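Local coordinates for protein PilM (Pseudomonas aeruginosa, PDB 3HG9) that is of unknown function but probably belongs to a plasmid-encoded system for making pili, at residues L98-R101 against A105-I108; S18-R23 against A79-G84; E28-N33 against G64-F69. One frame throughout, in Å; residues are numbered along the deposited sequence.

Contacts 2 and 3 hold the same long helix, residues 12-31, at two levels: contact 2 sets its middle against the short helix 77-83, and contact 3 sets its last turn against strand 65-70. They touch each other, Arg23 CB lying 3.8 Å from Ala68 CB. Contact 1 stands apart, its centre about 23 Å from the centres of both, in the hairpin of a separate antiparallel sheet. Contact 3 is small but buried, whereas contacts 1 and 2 are partly buried. Backbone and threonine hydrogen bonds join the strands of contact 1; the other two rest on van der Waals packing, largely of leucine and alanine methyls against backbone or hydroxyl oxygens. All three also touch the second subunit.

Contact 1: L98-R101 against A105-I108; sequences LVTR and ATAI
Backbone hydrogen bonds pair Leu98 with Thr106, the hydrogen-bonded pair of an antiparallel ladder. Leu98 N donates a hydrogen bond to Thr106 O at 2.9 Å, and Thr106 N donates one to Leu98 O at 3.0 Å; the second bond is the straighter, with an N-H...O angle of 169°. The neighbouring pair, Val99 and Ala105, is non-hydrogen-bonded, and its CA atoms come within 4.1 Å of each other.

A side-chain bond reinforces this ladder. Thr106 OG1 stands between its own backbone N and carbonyl carbon (chi1 73°), which turns the hydroxyl back to Leu98 O, 3.2 Å away. It approaches in the carbonyl plane on a lone pair, while Thr106 N comes from above that plane, so one oxygen accepts two bonds. Threonine suits the place because a single residue supplies both donors.

Apolar contacts gather on the face that carries Leu98 and Thr106. The methyl Ile108 CD1 reaches across Leu98, 3.8 Å from CB and equally near CD2. Farther along, the methyls of Thr100 and Thr106 meet, CG2 to CG2 at 3.8 Å. Leucine is apt on this buried face, where it also packs on Leu89 of the next strand, and on Val120 and Val122 of 119-123 beyond it. Val99 and Ala105 look to the other face, with Val99 against Val92 and Arg94.

The whole is a classic antiparallel beta hairpin, 97-100 with 104-106, at one margin of the chain's four-stranded sheet.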
# COMPACT_ATOMS: atom_id res chain seq x y z
N LEU B 98 -14.21 -1.97 -0.05
CA LEU B 98 -13.17 -2.78 0.58
C LEU B 98 -12.96 -2.33 2.00
O LEU B 98 -12.29 -1.34 2.27
CB LEU B 98 -11.85 -2.65 -0.16
CG LEU B 98 -10.71 -3.55 0.31
CD1 LEU B 98 -11.06 -4.88 -0.23
CD2 LEU B 98 -9.26 -3.13 -0.16
N VAL B 99 -13.51 -3.08 2.93
CA VAL B 99 -13.49 -2.72 4.32
C VAL B 99 -12.15 -3.07 4.99
O VAL B 99 -11.92 -4.23 5.30
CB VAL B 99 -14.67 -3.43 5.04
CG1 VAL B 99 -14.46 -4.91 5.05
CG2 VAL B 99 -14.89 -2.92 6.45
N THR B 100 -11.27 -2.11 5.21
CA THR B 100 -10.08 -2.42 6.03
C THR B 100 -10.02 -1.77 7.41
O THR B 100 -9.77 -0.56 7.52
CB THR B 100 -8.76 -2.08 5.32
OG1 THR B 100 -7.75 -1.82 6.32
CG2 THR B 100 -8.91 -0.84 4.42
N ARG B 101 -10.20 -2.59 8.45
CA ARG B 101 -10.21 -2.11 9.85
C ARG B 101 -8.92 -1.40 10.35
O ARG B 101 -8.30 -1.85 11.33
CB ARG B 101 -10.53 -3.26 10.82
CG ARG B 101 -9.27 -3.89 11.49
CD ARG B 101 -8.44 -4.73 10.50
NE ARG B 101 -8.88 -6.12 10.55
CZ ARG B 101 -8.35 -7.07 11.33
NH1 ARG B 101 -7.30 -6.79 12.13
NH2 ARG B 101 -8.86 -8.30 11.30
N ALA B 105 -13.77 1.79 5.35
CA ALA B 105 -14.23 1.26 4.09
C ALA B 105 -13.71 2.13 2.99
O ALA B 105 -14.08 3.27 2.89
CB ALA B 105 -15.73 1.28 4.06
N THR B 106 -12.84 1.56 2.16
CA THR B 106 -12.22 2.25 1.05
C THR B 106 -12.92 1.79 -0.24
O THR B 106 -12.90 0.58 -0.60
CB THR B 106 -10.66 2.01 1.03
OG1 THR B 106 -10.36 0.67 0.62
CG2 THR B 106 -10.03 2.19 2.39
N ALA B 107 -13.57 2.75 -0.91
CA ALA B 107 -14.44 2.52 -2.06
C ALA B 107 -13.64 2.33 -3.34
O ALA B 107 -12.95 3.29 -3.76
CB ALA B 107 -15.38 3.70 -2.23
N ILE B 108 -13.74 1.13 -3.95
CA ILE B 108 -12.97 0.85 -5.19
C ILE B 108 -13.71 0.24 -6.43
O ILE B 108 -14.75 -0.45 -6.30
CB ILE B 108 -11.73 -0.07 -4.95
CG1 ILE B 108 -11.20 0.01 -3.54
CG2 ILE B 108 -10.64 0.14 -6.03
CD1 ILE B 108 -10.24 -1.13 -3.28

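Contact 2: S18-R23 against A79-G84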
# COMPACT_ATOMS: atom_id res chain seq x y z
N SER B 18 12.85 11.78 -3.66
CA SER B 18 13.45 12.08 -2.34
C SER B 18 12.43 11.81 -1.20
O SER B 18 12.73 11.11 -0.22
CB SER B 18 13.90 13.56 -2.29
OG SER B 18 14.72 13.88 -3.43
N LEU B 19 11.22 12.34 -1.35
CA LEU B 19 10.20 11.94 -0.44
C LEU B 19 10.18 10.39 -0.25
O LEU B 19 10.26 9.89 0.89
CB LEU B 19 8.85 12.45 -0.96
CG LEU B 19 7.76 12.24 0.09
CD1 LEU B 19 6.79 13.44 0.02
CD2 LEU B 19 6.94 10.95 -0.12
N LEU B 20 10.08 9.63 -1.34
CA LEU B 20 9.87 8.16 -1.20
C LEU B 20 11.05 7.58 -0.46
O LEU B 20 10.94 6.70 0.45
CB LEU B 20 9.72 7.49 -2.57
CG LEU B 20 8.38 7.96 -2.99
CD1 LEU B 20 7.97 7.43 -4.34
CD2 LEU B 20 7.35 7.63 -1.86
N LEU B 21 12.20 8.12 -0.83
CA LEU B 21 13.41 7.65 -0.24
C LEU B 21 13.47 7.95 1.26
O LEU B 21 13.96 7.13 2.05
CB LEU B 21 14.53 8.32 -0.97
CG LEU B 21 15.91 7.96 -0.53
CD1 LEU B 21 16.73 8.41 -1.72
CD2 LEU B 21 16.31 8.70 0.77
N TYR B 22 12.99 9.13 1.67
CA TYR B 22 13.01 9.53 3.12
C TYR B 22 12.01 8.67 3.85
O TYR B 22 12.30 8.08 4.91
CB TYR B 22 12.56 10.95 3.25
CG TYR B 22 12.57 11.53 4.63
CD1 TYR B 22 13.72 12.09 5.16
CD2 TYR B 22 11.37 11.66 5.35
CE1 TYR B 22 13.70 12.68 6.49
CE2 TYR B 22 11.33 12.27 6.64
CZ TYR B 22 12.48 12.75 7.20
OH TYR B 22 12.40 13.35 8.44
N ARG B 23 10.84 8.56 3.24
CA ARG B 23 9.81 7.68 3.76
C ARG B 23 10.35 6.30 4.17
O ARG B 23 10.03 5.75 5.26
CB ARG B 23 8.64 7.49 2.75
CG ARG B 23 7.47 6.72 3.41
CD ARG B 23 6.28 6.56 2.54
NE ARG B 23 6.40 5.40 1.65
CZ ARG B 23 5.40 4.93 0.90
NH1 ARG B 23 4.22 5.53 0.96
NH2 ARG B 23 5.58 3.87 0.07
N ALA B 79 0.61 13.59 -7.90
CA ALA B 79 0.66 12.68 -9.02
C ALA B 79 2.01 11.99 -9.04
O ALA B 79 2.11 10.79 -8.75
CB ALA B 79 0.40 13.42 -10.30
N ALA B 80 3.06 12.75 -9.32
CA ALA B 80 4.41 12.21 -9.48
C ALA B 80 4.76 11.21 -8.39
O ALA B 80 5.49 10.25 -8.65
CB ALA B 80 5.42 13.32 -9.51
N VAL B 81 4.24 11.43 -7.17
CA VAL B 81 4.53 10.52 -6.02
C VAL B 81 3.67 9.27 -6.02
O VAL B 81 4.13 8.20 -5.66
CB VAL B 81 4.24 11.20 -4.67
CG1 VAL B 81 4.14 10.13 -3.58
CG2 VAL B 81 5.35 12.26 -4.34
N ASP B 82 2.39 9.44 -6.34
CA ASP B 82 1.42 8.34 -6.37
C ASP B 82 1.99 7.32 -7.37
O ASP B 82 2.13 6.12 -7.10
CB ASP B 82 0.10 8.98 -6.81
CG ASP B 82 -1.02 8.01 -7.06
OD1 ASP B 82 -1.70 7.60 -6.06
OD2 ASP B 82 -1.31 7.79 -8.28
N THR B 83 2.44 7.86 -8.49
CA THR B 83 3.12 7.07 -9.48
C THR B 83 4.26 6.21 -8.96
O THR B 83 4.26 5.02 -9.19
CB THR B 83 3.65 7.99 -10.57
OG1 THR B 83 2.90 9.23 -10.52
CG2 THR B 83 3.48 7.32 -11.91
N GLY B 84 5.24 6.80 -8.29
CA GLY B 84 6.41 6.04 -7.88
C GLY B 84 6.20 5.11 -6.71
O GLY B 84 7.17 4.57 -6.16
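Leu20 reaches from the middle of the long helix toward the end of the short one, and its two methyls make the closest approaches between 18-23 and 79-84. Its CB points at the facing helix and serves as the stem. CG lies anti to the carbonyl carbon (chi1 -72°), and from there CD1 continues fully extended. CD1 ends 3.5 Å from Gly84 O and 3.8 Å from Gly84 C, with Val81 O a little farther at 4.1 Å. Gly84 is the residue where the short helix leaves helical geometry, and with no side chain of its own it lets the methyl come close to its backbone.

The other branch, CD2, faces Val81 CG1 at 4.4 Å, a loose apolar touch. It also sits over the centre of the Arg23 guanidinium, 4.2 Å above the plane, and so covers one face of that group. Arg23 NH2 in turn forms a salt bridge with Asp88 of the second subunit, while Val81 packs on Val90 of that subunit. Thr85 adds a further touch on Leu20.

The arrangement is light helix-helix packing, in which one leucine of a long helix meets the carboxyl end of a short helix beside a subunit interface.

Contact 3: E28-N33 against G64-F69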
# COMPACT_ATOMS: atom_id res chain seq x y z
N GLU B 28 11.69 1.99 8.21
CA GLU B 28 12.47 0.87 8.69
C GLU B 28 13.08 1.12 10.04
O GLU B 28 13.27 0.19 10.82
CB GLU B 28 13.51 0.44 7.67
CG GLU B 28 13.00 -0.62 6.66
CD GLU B 28 14.00 -0.83 5.53
OE1 GLU B 28 13.91 -1.84 4.78
OE2 GLU B 28 14.91 0.02 5.41
N TYR B 29 13.39 2.36 10.32
CA TYR B 29 13.74 2.74 11.63
C TYR B 29 12.53 2.47 12.49
O TYR B 29 12.69 1.91 13.57
CB TYR B 29 14.06 4.22 11.63
CG TYR B 29 14.23 4.84 13.00
CD1 TYR B 29 13.13 5.07 13.81
CD2 TYR B 29 15.50 5.25 13.46
CE1 TYR B 29 13.26 5.64 15.07
CE2 TYR B 29 15.66 5.86 14.74
CZ TYR B 29 14.53 6.05 15.53
OH TYR B 29 14.62 6.63 16.81
N ALA B 30 11.33 2.88 12.04
CA ALA B 30 10.10 2.66 12.79
C ALA B 30 10.01 1.24 13.38
O ALA B 30 9.77 1.07 14.57
CB ALA B 30 8.87 2.96 11.92
N HIS B 31 10.18 0.24 12.53
CA HIS B 31 10.39 -1.14 12.95
C HIS B 31 11.54 -1.26 13.99
O HIS B 31 11.29 -1.42 15.17
CB HIS B 31 10.64 -2.03 11.70
CG HIS B 31 10.82 -3.49 12.01
ND1 HIS B 31 11.94 -3.98 12.66
CD2 HIS B 31 10.03 -4.57 11.76
CE1 HIS B 31 11.82 -5.29 12.80
NE2 HIS B 31 10.68 -5.67 12.26
N ALA B 32 12.80 -1.19 13.52
CA ALA B 32 14.01 -1.16 14.35
C ALA B 32 13.98 0.02 15.29
O ALA B 32 14.86 0.88 15.21
CB ALA B 32 15.28 -1.09 13.45
N ASN B 33 12.94 0.05 16.13
CA ASN B 33 12.73 1.03 17.21
C ASN B 33 11.24 1.14 17.58
O ASN B 33 10.66 2.24 17.52
CB ASN B 33 13.30 2.43 16.92
CG ASN B 33 14.58 2.72 17.71
OD1 ASN B 33 14.61 3.62 18.59
ND2 ASN B 33 15.65 1.97 17.41
N GLY B 64 3.30 2.19 15.00
CA GLY B 64 4.53 1.88 14.20
C GLY B 64 4.42 2.09 12.66
O GLY B 64 5.18 1.50 11.90
N THR B 65 3.49 2.94 12.24
CA THR B 65 3.30 3.32 10.85
C THR B 65 3.92 4.70 10.67
O THR B 65 3.80 5.57 11.58
CB THR B 65 1.84 3.59 10.51
OG1 THR B 65 1.65 5.01 10.48
CG2 THR B 65 0.86 2.92 11.47
N SER B 66 4.51 4.96 9.50
CA SER B 66 5.12 6.28 9.32
C SER B 66 4.61 7.07 8.12
O SER B 66 4.16 6.51 7.15
CB SER B 66 6.65 6.19 9.35
OG SER B 66 7.05 4.97 8.81
N TYR B 67 4.71 8.40 8.20
CA TYR B 67 4.33 9.27 7.14
C TYR B 67 5.47 10.20 6.74
O TYR B 67 6.21 10.69 7.61
CB TYR B 67 3.20 10.12 7.63
CG TYR B 67 2.21 9.41 8.50
CD1 TYR B 67 0.87 9.38 8.15
CD2 TYR B 67 2.59 8.82 9.69
CE1 TYR B 67 -0.10 8.75 8.97
CE2 TYR B 67 1.64 8.19 10.49
CZ TYR B 67 0.29 8.17 10.14
OH TYR B 67 -0.68 7.52 10.95
N ALA B 68 5.60 10.50 5.46
CA ALA B 68 6.55 11.53 5.05
C ALA B 68 5.74 12.57 4.28
O ALA B 68 4.92 12.17 3.46
CB ALA B 68 7.64 10.91 4.12
N PHE B 69 5.91 13.87 4.56
CA PHE B 69 5.04 14.86 3.95
C PHE B 69 5.66 16.20 3.63
O PHE B 69 6.42 16.75 4.41
CB PHE B 69 3.80 15.11 4.82
CG PHE B 69 4.09 15.42 6.27
CD1 PHE B 69 4.13 16.74 6.72
CD2 PHE B 69 4.28 14.36 7.19
CE1 PHE B 69 4.37 17.04 8.05
CE2 PHE B 69 4.54 14.62 8.54
CZ PHE B 69 4.59 15.99 8.99
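Ala30 turns its CB toward the turn residue Gly64 and the start of strand 65-70, and touches at two points, Gly64 O at 4.0 Å and Ser66 OG at 4.1 Å. Both are van der Waals contacts with polar atoms. The backbones come close here, Ala30 CA lying 5.8 Å from Gly64 CA, and a single methyl is enough to fill the approach; Gly64 offers its carbonyl oxygen to that methyl.

Ser66 points its CB to the helix, and its rotation is unusual: at chi1 33° the hydroxyl is swung partway toward eclipsing the backbone N. In this pose OG is the atom presented to the alanine methyl. Serine is short enough for this buried place, where it also packs on Leu26 and Ile61.

The flanking side chains take other directions. Thr65 points away from the helix, and its OG1 is hydrogen-bonded to Ala62 O across the turn. On the helix, the His31 side chain extends with CG anti to the backbone N (chi1 -179°), which carries its ring out to that of His126, a tag residue of the second subunit; the two planes stand at about 60°.

Ala30 thus settles the last turn of helix 12-31 on the hairpin of 57-62 and 65-70, touching Ile61 as well, while residues 66-69 pair antiparallel with a strand of the second subunit, carrying the sheet across the interface.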